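Local coordinates for endoglucanase (Clostridium thermocellum, PDB 2C4X), which probably hydrolyses cellulose as the whole enzyme and is represented here by its C-terminal PKD and CBM44 domains, the latter a module recognising beta-glucan chains and xyloglucan, at residues Q8-I13 and L75-N80; V27-S32 and Y44-G49; T114-N119 and E151-G156. The protein carries 1 engineered substitution. All coordinates share one frame; numbering follows the deposited sequence.

Contact 1: residues Q8-I13 and L75-N80; sequences QAPKAI and LIVTDN. With CA (calcium ion), chain B.
Gln8 and Asp79 meet through a shared calcium ion, which Gln8 O and Asp79 OD2 each bind at 2.4 Å. A backbone carbonyl is ligand enough from Gln8, while Asp79 brings a charged oxygen that suits a hard cation. Its other oxygen, OD1, accepts from the backbone N-H groups of Gln81 and Ala83, which holds the carboxylate in place. Asn7, Asp36, Asp38 and a water complete the shell; that water donates to Asn80 OD1. Next, the rigid apolar ring of Pro10 fits against Val77 and crosses the Asp79 side chain at about a right angle, its CD 3.6 Å from Asp79 OD2. Val77 CG1 stands anti to the backbone N (chi1 164°) and reaches Pro10 CB at 3.8 Å, while CG2, beside the backbone N, meets Ala12 CB at 3.8 Å. The lone methyl of Ala12 suits the close spacing there, 5.6 Å from Ala12 CA to Val77 CA. At Ile13 the backbone takes over, its O lying 3.6 Å from Leu75 CD2. The calcium site thus joins the N-terminal segment of the PKD domain to the end of strand 69-79, which lies between strands 41-47 and 84-93 in a four-stranded antiparallel sheet.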
loop_
_atom_site.group_PDB
_atom_site.type_symbol
_atom_site.label_atom_id
_atom_site.label_comp_id
_atom_site.label_asym_id
_atom_site.label_seq_id
_atom_site.Cartn_x
_atom_site.Cartn_y
_atom_site.Cartn_z
ATOM N N GLN A 8 17.764 11.765 38.091
ATOM C CA GLN A 8 17.096 10.857 37.156
ATOM C C GLN A 8 16.856 11.549 35.822
ATOM O O GLN A 8 16.394 12.708 35.786
ATOM C CB GLN A 8 15.763 10.359 37.716
ATOM C CG GLN A 8 15.897 9.513 38.953
ATOM C CD GLN A 8 14.563 9.205 39.603
ATOM O OE1 GLN A 8 13.534 9.076 38.937
ATOM N NE2 GLN A 8 14.577 9.087 40.910
ATOM N N ALA A 9 17.169 10.843 34.735
ATOM C CA ALA A 9 16.895 11.345 33.390
ATOM C C ALA A 9 15.383 11.359 33.145
ATOM O O ALA A 9 14.675 10.491 33.637
ATOM C CB ALA A 9 17.614 10.508 32.331
ATOM N N PRO A 10 14.886 12.366 32.407
ATOM C CA PRO A 10 13.449 12.462 32.193
ATOM C C PRO A 10 12.956 11.321 31.294
ATOM O O PRO A 10 13.768 10.627 30.671
ATOM C CB PRO A 10 13.272 13.819 31.495
ATOM C CG PRO A 10 14.617 14.144 30.903
ATOM C CD PRO A 10 15.644 13.457 31.757
ATOM N N LYS A 11 11.651 11.116 31.241
ATOM C CA LYS A 11 11.095 10.110 30.335
ATOM C C LYS A 11 10.504 10.778 29.098
ATOM O O LYS A 11 9.718 11.719 29.209
ATOM C CB LYS A 11 10.112 9.199 31.068
ATOM C CG LYS A 11 10.859 8.334 32.121
ATOM C CD LYS A 11 10.077 7.142 32.680
ATOM C CE LYS A 11 10.001 5.965 31.676
ATOM N NZ LYS A 11 11.308 5.527 31.039
ATOM N N ALA A 12 10.952 10.318 27.933
ATOM C CA ALA A 12 10.585 10.888 26.651
ATOM C C ALA A 12 9.591 9.967 25.942
ATOM O O ALA A 12 9.797 8.749 25.825
ATOM C CB ALA A 12 11.822 11.099 25.789
ATOM N N ILE A 13 8.499 10.552 25.481
ATOM C CA ILE A 13 7.489 9.796 24.741
ATOM C C ILE A 13 6.659 10.799 23.956
ATOM O O ILE A 13 6.486 11.943 24.382
ATOM C CB ILE A 13 6.568 8.952 25.680
ATOM C CG1 ILE A 13 5.736 7.945 24.858
ATOM C CG2 ILE A 13 5.678 9.871 26.524
ATOM C CD1 ILE A 13 5.057 6.849 25.666
ATOM N N LEU A 75 12.487 12.299 19.273
ATOM C CA LEU A 75 12.325 13.329 20.281
ATOM C C LEU A 75 13.383 13.153 21.346
ATOM O O LEU A 75 13.563 12.055 21.869
ATOM C CB LEU A 75 10.944 13.228 20.944
ATOM C CG LEU A 75 10.727 13.994 22.262
ATOM C CD1 LEU A 75 10.669 15.512 22.007
ATOM C CD2 LEU A 75 9.447 13.498 22.962
ATOM N N ILE A 76 14.063 14.245 21.682
ATOM C CA ILE A 76 14.908 14.291 22.861
ATOM C C ILE A 76 14.326 15.295 23.865
ATOM O O ILE A 76 14.046 16.452 23.538
ATOM C CB ILE A 76 16.371 14.645 22.518
ATOM C CG1 ILE A 76 16.979 13.583 21.594
ATOM C CG2 ILE A 76 17.227 14.765 23.796
ATOM C CD1 ILE A 76 18.303 14.000 20.940
ATOM N N VAL A 77 14.165 14.824 25.094
ATOM C CA VAL A 77 13.643 15.612 26.189
ATOM C C VAL A 77 14.779 15.851 27.179
ATOM O O VAL A 77 15.482 14.911 27.567
ATOM C CB VAL A 77 12.459 14.848 26.854
ATOM C CG1 VAL A 77 12.116 15.412 28.199
ATOM C CG2 VAL A 77 11.237 14.866 25.951
ATOM N N THR A 78 14.965 17.108 27.585
ATOM C CA THR A 78 16.054 17.466 28.475
ATOM C C THR A 78 15.487 18.131 29.715
ATOM O O THR A 78 14.635 19.013 29.612
ATOM C CB THR A 78 17.073 18.398 27.763
ATOM O OG1 THR A 78 17.471 17.787 26.529
ATOM C CG2 THR A 78 18.311 18.676 28.621
ATOM N N ASP A 79 15.950 17.685 30.881
ATOM C CA ASP A 79 15.480 18.234 32.153
ATOM C C ASP A 79 16.264 19.484 32.601
ATOM O O ASP A 79 17.199 19.929 31.909
ATOM C CB ASP A 79 15.419 17.146 33.244
ATOM C CG ASP A 79 16.787 16.688 33.719
ATOM O OD1 ASP A 79 17.784 17.395 33.513
ATOM O OD2 ASP A 79 16.867 15.611 34.343
ATOM N N ASN A 80 15.860 20.044 33.743
ATOM C CA ASN A 80 16.466 21.254 34.322
ATOM C C ASN A 80 17.951 21.124 34.710
ATOM O O ASN A 80 18.632 22.127 34.928
ATOM C CB ASN A 80 15.647 21.733 35.535
ATOM C CG ASN A 80 15.563 20.684 36.649
ATOM O OD1 ASN A 80 15.001 19.608 36.466
ATOM N ND2 ASN A 80 16.120 21.007 37.811
HETATM CA CA CA B . 15.696 14.932 36.373
HETATM O O HOH W 1 16.148 17.179 37.144
#

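Contact 2: residues V27-S32 and Y44-G49; sequences VVFNAS and YVWDFG. Engineered in segment 44-49: Val45 (natural residue Ala).
Phe29 sets its CB over one face of the Trp46 six-membered ring, 4.0 Å from the ring centroid, a CH-pi contact that makes the indole a broad floor for the opposite strand. The methylene is the bump here, touching Trp46 CH2 and CZ3 alike. Beyond it, CG stands anti to the carbonyl carbon (chi1 -66°), and the phenyl ring leads on past the indole to Phe48. There Phe29 CE1 comes to the edge of the Phe48 ring, 3.9 Å from its CE1. The Phe29 and Phe48 planes are inclined by 53°; those of Phe29 and Trp46 are likewise oblique, at 47°. The three residues form an aromatic cluster.

Two residues on, Ala31 fills a smaller hollow. Its CB sits in the corner formed by two rings, 3.8 Å from Trp46 CZ2 and 3.8 Å from Tyr44 CD2. The short side chain suits this closer end of the contact: CA atoms are 8.1 Å apart at Ala31 and Tyr44 but 9.4 Å at Phe29 and Trp46. Val27 CG1 lies over one face of the Phe29 ring, toward its rim, Phe14 meets Trp46 edge-to-face, and Tyr63 stacks on Phe48.

The segments belong to different sheets of the PKD beta-sandwich, and what joins them is almost wholly apolar carbon. The polar exception lies at Tyr44, whose OH is 2.7 Å from a water that lies 3.2 Å from Ala31 O and probably donates to it, though other acceptors compete. Cohesion therefore probably comes mainly from close fit and burial of aromatic surface.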
loop_
_atom_site.group_PDB
_atom_site.type_symbol
_atom_site.label_atom_id
_atom_site.label_comp_id
_atom_site.label_asym_id
_atom_site.label_seq_id
_atom_site.Cartn_x
_atom_site.Cartn_y
_atom_site.Cartn_z
ATOM N N VAL A 27 0.579 17.696 10.968
ATOM C CA VAL A 27 0.682 16.625 11.946
ATOM C C VAL A 27 0.963 17.296 13.289
ATOM O O VAL A 27 1.862 18.125 13.398
ATOM C CB VAL A 27 1.850 15.657 11.617
ATOM C CG1 VAL A 27 1.942 14.535 12.661
ATOM C CG2 VAL A 27 1.678 15.055 10.226
ATOM N N VAL A 28 0.184 16.965 14.309
ATOM C CA VAL A 28 0.479 17.475 15.635
ATOM C C VAL A 28 1.212 16.398 16.415
ATOM O O VAL A 28 0.666 15.326 16.653
ATOM C CB VAL A 28 -0.789 17.939 16.394
ATOM C CG1 VAL A 28 -0.425 18.366 17.823
ATOM C CG2 VAL A 28 -1.474 19.076 15.647
ATOM N N PHE A 29 2.454 16.683 16.796
ATOM C CA PHE A 29 3.215 15.784 17.655
ATOM C C PHE A 29 3.002 16.213 19.092
ATOM O O PHE A 29 3.116 17.396 19.423
ATOM C CB PHE A 29 4.710 15.809 17.292
ATOM C CG PHE A 29 5.006 15.258 15.922
ATOM C CD1 PHE A 29 5.013 16.095 14.805
ATOM C CD2 PHE A 29 5.270 13.901 15.750
ATOM C CE1 PHE A 29 5.303 15.585 13.527
ATOM C CE2 PHE A 29 5.541 13.372 14.485
ATOM C CZ PHE A 29 5.561 14.217 13.368
ATOM N N ASN A 30 2.691 15.247 19.943
ATOM C CA ASN A 30 2.307 15.542 21.312
ATOM C C ASN A 30 3.172 14.757 22.295
ATOM O O ASN A 30 2.983 13.561 22.485
ATOM C CB ASN A 30 0.814 15.234 21.495
ATOM C CG ASN A 30 0.278 15.692 22.831
ATOM O OD1 ASN A 30 0.985 15.686 23.835
ATOM N ND2 ASN A 30 -0.988 16.092 22.852
ATOM N N ALA A 31 4.130 15.444 22.909
ATOM C CA ALA A 31 5.032 14.830 23.886
ATOM C C ALA A 31 4.586 15.054 25.334
ATOM O O ALA A 31 5.402 14.976 26.255
ATOM C CB ALA A 31 6.448 15.364 23.685
ATOM N N SER A 32 3.300 15.325 25.537
ATOM C CA SER A 32 2.806 15.764 26.846
ATOM C C SER A 32 2.865 14.699 27.951
ATOM O O SER A 32 2.787 15.040 29.131
ATOM C CB SER A 32 1.398 16.353 26.734
ATOM O OG SER A 32 0.455 15.334 26.477
ATOM N N TYR A 44 12.191 20.377 24.532
ATOM C CA TYR A 44 11.866 19.258 23.664
ATOM C C TYR A 44 12.549 19.547 22.346
ATOM O O TYR A 44 12.347 20.623 21.772
ATOM C CB TYR A 44 10.347 19.198 23.433
ATOM C CG TYR A 44 9.530 19.073 24.700
ATOM C CD1 TYR A 44 9.255 20.198 25.491
ATOM C CD2 TYR A 44 9.030 17.832 25.114
ATOM C CE1 TYR A 44 8.532 20.090 26.647
ATOM C CE2 TYR A 44 8.296 17.715 26.270
ATOM C CZ TYR A 44 8.051 18.850 27.038
ATOM O OH TYR A 44 7.315 18.757 28.192
ATOM N N VAL A 45 13.356 18.602 21.870
ATOM C CA VAL A 45 14.073 18.753 20.605
ATOM C C VAL A 45 13.588 17.650 19.654
ATOM O O VAL A 45 13.585 16.476 20.016
ATOM C CB VAL A 45 15.610 18.676 20.800
ATOM C CG1 VAL A 45 16.348 18.768 19.452
ATOM C CG2 VAL A 45 16.094 19.787 21.745
ATOM N N TRP A 46 13.162 18.049 18.459
ATOM C CA TRP A 46 12.560 17.140 17.480
ATOM C C TRP A 46 13.410 17.046 16.221
ATOM O O TRP A 46 13.881 18.069 15.709
ATOM C CB TRP A 46 11.193 17.670 17.056
ATOM C CG TRP A 46 10.195 17.811 18.167
ATOM C CD1 TRP A 46 9.986 18.909 18.954
ATOM C CD2 TRP A 46 9.248 16.827 18.589
ATOM N NE1 TRP A 46 8.974 18.663 19.853
ATOM C CE2 TRP A 46 8.508 17.391 19.659
ATOM C CE3 TRP A 46 8.973 15.508 18.191
ATOM C CZ2 TRP A 46 7.488 16.697 20.315
ATOM C CZ3 TRP A 46 7.963 14.814 18.845
ATOM C CH2 TRP A 46 7.232 15.413 19.901
ATOM N N ASP A 47 13.589 15.822 15.723
ATOM C CA ASP A 47 14.181 15.596 14.413
ATOM C C ASP A 47 13.074 14.920 13.611
ATOM O O ASP A 47 12.644 13.817 13.946
ATOM C CB ASP A 47 15.437 14.717 14.520
ATOM C CG ASP A 47 16.101 14.458 13.173
ATOM O OD1 ASP A 47 15.409 14.337 12.142
ATOM O OD2 ASP A 47 17.340 14.354 13.141
ATOM N N PHE A 48 12.605 15.598 12.564
ATOM C CA PHE A 48 11.434 15.141 11.811
ATOM C C PHE A 48 11.771 14.081 10.751
ATOM O O PHE A 48 10.873 13.497 10.144
ATOM C CB PHE A 48 10.670 16.351 11.243
ATOM C CG PHE A 48 10.121 17.254 12.315
ATOM C CD1 PHE A 48 9.012 16.858 13.074
ATOM C CD2 PHE A 48 10.733 18.478 12.598
ATOM C CE1 PHE A 48 8.517 17.669 14.085
ATOM C CE2 PHE A 48 10.239 19.297 13.619
ATOM C CZ PHE A 48 9.118 18.883 14.352
ATOM N N GLY A 49 13.068 13.803 10.594
ATOM C CA GLY A 49 13.556 12.755 9.705
ATOM C C GLY A 49 13.707 13.132 8.243
ATOM O O GLY A 49 14.087 12.292 7.435
HETATM O O HOH W 2 5.442 16.928 28.840
#

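Contact 3: residues T114-N119 and E151-G156; sequences TTSGTN and ELKLDG
Ser116 and Lys153 both direct their side chains between the backbone N and the carbonyl carbon: Ser116 OG by a chi1 of 48°, Lys153 CG by one of 73°. Glu151 instead bends at chi2 (83°), and its carboxylate turns back to the serine. A short relay results. Lys153, extended beyond CG, donates from NZ to Ser116 OG at 3.2 Å, and that hydroxyl donates to Glu151 OE1 at 3.0 Å, which receives it on its anti lone pair. Serine suits the middle place because one small hydroxyl both accepts and donates, bridging the ammonium and the carboxylate, which probably stabilise each other across it. Thr114 with Lys153 and Ser116 with Glu151 are hydrogen-bonded antiparallel pairs, and Thr115 with Leu152 between them is non-hydrogen-bonded. On the opposite face from the relay, Thr115 CG2 lies 3.9 Å from Leu152 CD1, while Thr115 OG1 bonds to Gly122 O. A water links Thr114 OG1 to Asp155 OD2. This is an edge pairing in the C-terminal CBM44 beta-sandwich: strand 114-117 is outermost, and 148-155 separates it from 229-238. Leu152 packs inward on Leu138, Trp140 and Val124 of the other sheet; Glu151 and Lys153 lean on Tyr184 of strand 178-187.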
loop_
_atom_site.group_PDB
_atom_site.type_symbol
_atom_site.label_atom_id
_atom_site.label_comp_id
_atom_site.label_asym_id
_atom_site.label_seq_id
_atom_site.Cartn_x
_atom_site.Cartn_y
_atom_site.Cartn_z
ATOM N N THR A 114 -4.575 -6.801 -20.446
ATOM C CA THR A 114 -5.555 -7.388 -21.372
ATOM C C THR A 114 -6.494 -8.303 -20.595
ATOM O O THR A 114 -6.283 -8.550 -19.413
ATOM C CB THR A 114 -4.871 -8.210 -22.502
ATOM O OG1 THR A 114 -4.104 -9.274 -21.934
ATOM C CG2 THR A 114 -3.944 -7.340 -23.348
ATOM N N THR A 115 -7.528 -8.817 -21.255
ATOM C CA THR A 115 -8.436 -9.751 -20.597
ATOM C C THR A 115 -8.512 -11.092 -21.330
ATOM O O THR A 115 -8.245 -11.180 -22.528
ATOM C CB THR A 115 -9.848 -9.163 -20.455
ATOM O OG1 THR A 115 -10.336 -8.795 -21.746
ATOM C CG2 THR A 115 -9.848 -7.929 -19.542
ATOM N N SER A 116 -8.858 -12.135 -20.584
ATOM C CA SER A 116 -9.207 -13.415 -21.167
ATOM C C SER A 116 -10.139 -14.147 -20.213
ATOM O O SER A 116 -10.324 -13.730 -19.064
ATOM C CB SER A 116 -7.955 -14.254 -21.468
ATOM O OG SER A 116 -7.065 -14.287 -20.377
ATOM N N GLY A 117 -10.736 -15.231 -20.683
ATOM C CA GLY A 117 -11.610 -16.001 -19.821
ATOM C C GLY A 117 -12.218 -17.167 -20.530
ATOM O O GLY A 117 -12.197 -17.242 -21.754
ATOM N N THR A 118 -12.768 -18.079 -19.740
ATOM C CA THR A 118 -13.425 -19.268 -20.244
ATOM C C THR A 118 -14.741 -19.408 -19.473
ATOM O O THR A 118 -14.758 -19.311 -18.243
ATOM C CB THR A 118 -12.501 -20.518 -20.131
ATOM O OG1 THR A 118 -13.155 -21.665 -20.680
ATOM C CG2 THR A 118 -12.090 -20.803 -18.689
ATOM N N ASN A 119 -15.836 -19.584 -20.214
ATOM C CA ASN A 119 -17.199 -19.489 -19.681
ATOM C C ASN A 119 -17.466 -18.110 -19.072
ATOM O O ASN A 119 -18.424 -17.921 -18.319
ATOM C CB ASN A 119 -17.486 -20.604 -18.666
ATOM C CG ASN A 119 -18.671 -21.453 -19.054
ATOM O OD1 ASN A 119 -19.201 -22.202 -18.235
ATOM N ND2 ASN A 119 -19.085 -21.360 -20.312
ATOM N N GLU A 151 -9.559 -13.565 -16.376
ATOM C CA GLU A 151 -8.285 -12.939 -15.993
ATOM C C GLU A 151 -8.185 -11.506 -16.482
ATOM O O GLU A 151 -8.661 -11.179 -17.564
ATOM C CB GLU A 151 -7.071 -13.710 -16.549
ATOM C CG GLU A 151 -6.929 -15.124 -16.065
ATOM C CD GLU A 151 -7.790 -16.105 -16.862
ATOM O OE1 GLU A 151 -7.967 -15.920 -18.085
ATOM O OE2 GLU A 151 -8.292 -17.063 -16.258
ATOM N N LEU A 152 -7.555 -10.666 -15.665
ATOM C CA LEU A 152 -7.064 -9.365 -16.083
ATOM C C LEU A 152 -5.550 -9.467 -15.924
ATOM O O LEU A 152 -5.058 -9.607 -14.802
ATOM C CB LEU A 152 -7.642 -8.254 -15.189
ATOM C CG LEU A 152 -7.151 -6.831 -15.466
ATOM C CD1 LEU A 152 -7.455 -6.422 -16.899
ATOM C CD2 LEU A 152 -7.734 -5.835 -14.464
ATOM N N LYS A 153 -4.815 -9.387 -17.030
ATOM C CA LYS A 153 -3.429 -9.856 -17.041
ATOM C C LYS A 153 -2.463 -8.969 -17.833
ATOM O O LYS A 153 -2.857 -8.258 -18.760
ATOM C CB LYS A 153 -3.373 -11.303 -17.564
ATOM C CG LYS A 153 -3.614 -11.428 -19.082
ATOM C CD LYS A 153 -3.705 -12.864 -19.520
ATOM C CE LYS A 153 -3.918 -12.961 -21.027
ATOM N NZ LYS A 153 -4.049 -14.402 -21.429
ATOM N N LEU A 154 -1.199 -9.028 -17.433
ATOM C CA LEU A 154 -0.113 -8.371 -18.121
ATOM C C LEU A 154 0.912 -9.443 -18.503
ATOM O O LEU A 154 1.480 -10.099 -17.621
ATOM C CB LEU A 154 0.553 -7.361 -17.178
ATOM C CG LEU A 154 1.270 -6.075 -17.620
ATOM C CD1 LEU A 154 2.546 -5.917 -16.799
ATOM C CD2 LEU A 154 1.570 -5.925 -19.116
ATOM N N ASP A 155 1.126 -9.642 -19.802
ATOM C CA ASP A 155 2.284 -10.395 -20.271
ATOM C C ASP A 155 3.335 -9.344 -20.602
ATOM O O ASP A 155 3.140 -8.502 -21.457
ATOM C CB ASP A 155 1.965 -11.245 -21.506
ATOM C CG ASP A 155 1.021 -12.392 -21.209
ATOM O OD1 ASP A 155 1.438 -13.388 -20.551
ATOM O OD2 ASP A 155 -0.145 -12.304 -21.665
ATOM N N GLY A 156 4.487 -9.428 -19.980
ATOM C CA GLY A 156 4.948 -10.662 -19.456
ATOM C C GLY A 156 6.264 -10.862 -20.153
ATOM O O GLY A 156 6.409 -11.772 -20.986
HETATM O O HOH W 3 -1.274 -9.772 -22.723
#

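From the N terminus, the chain enters the PKD domain through 8-13 and returns at 75-80, so contact 1 closes a long loop. Contact 2, between 27-32 and 44-49, closes a shorter one wholly within it. The two touch: strands 41-47 and 69-79 are neighbours in one sheet, with a probable bond between Ile76 O and N of the engineered Val45, and Leu75 CD2 packs on Ala31. Together they tie the calcium-bound end of the PKD domain to its interior between the sheets. Contact 3 opens only after both have closed. It joins an outermost strand to its neighbour in the C-terminal beta-sandwich, its centre about 49 Å from that of contact 2 and about 58 Å from that of contact 1.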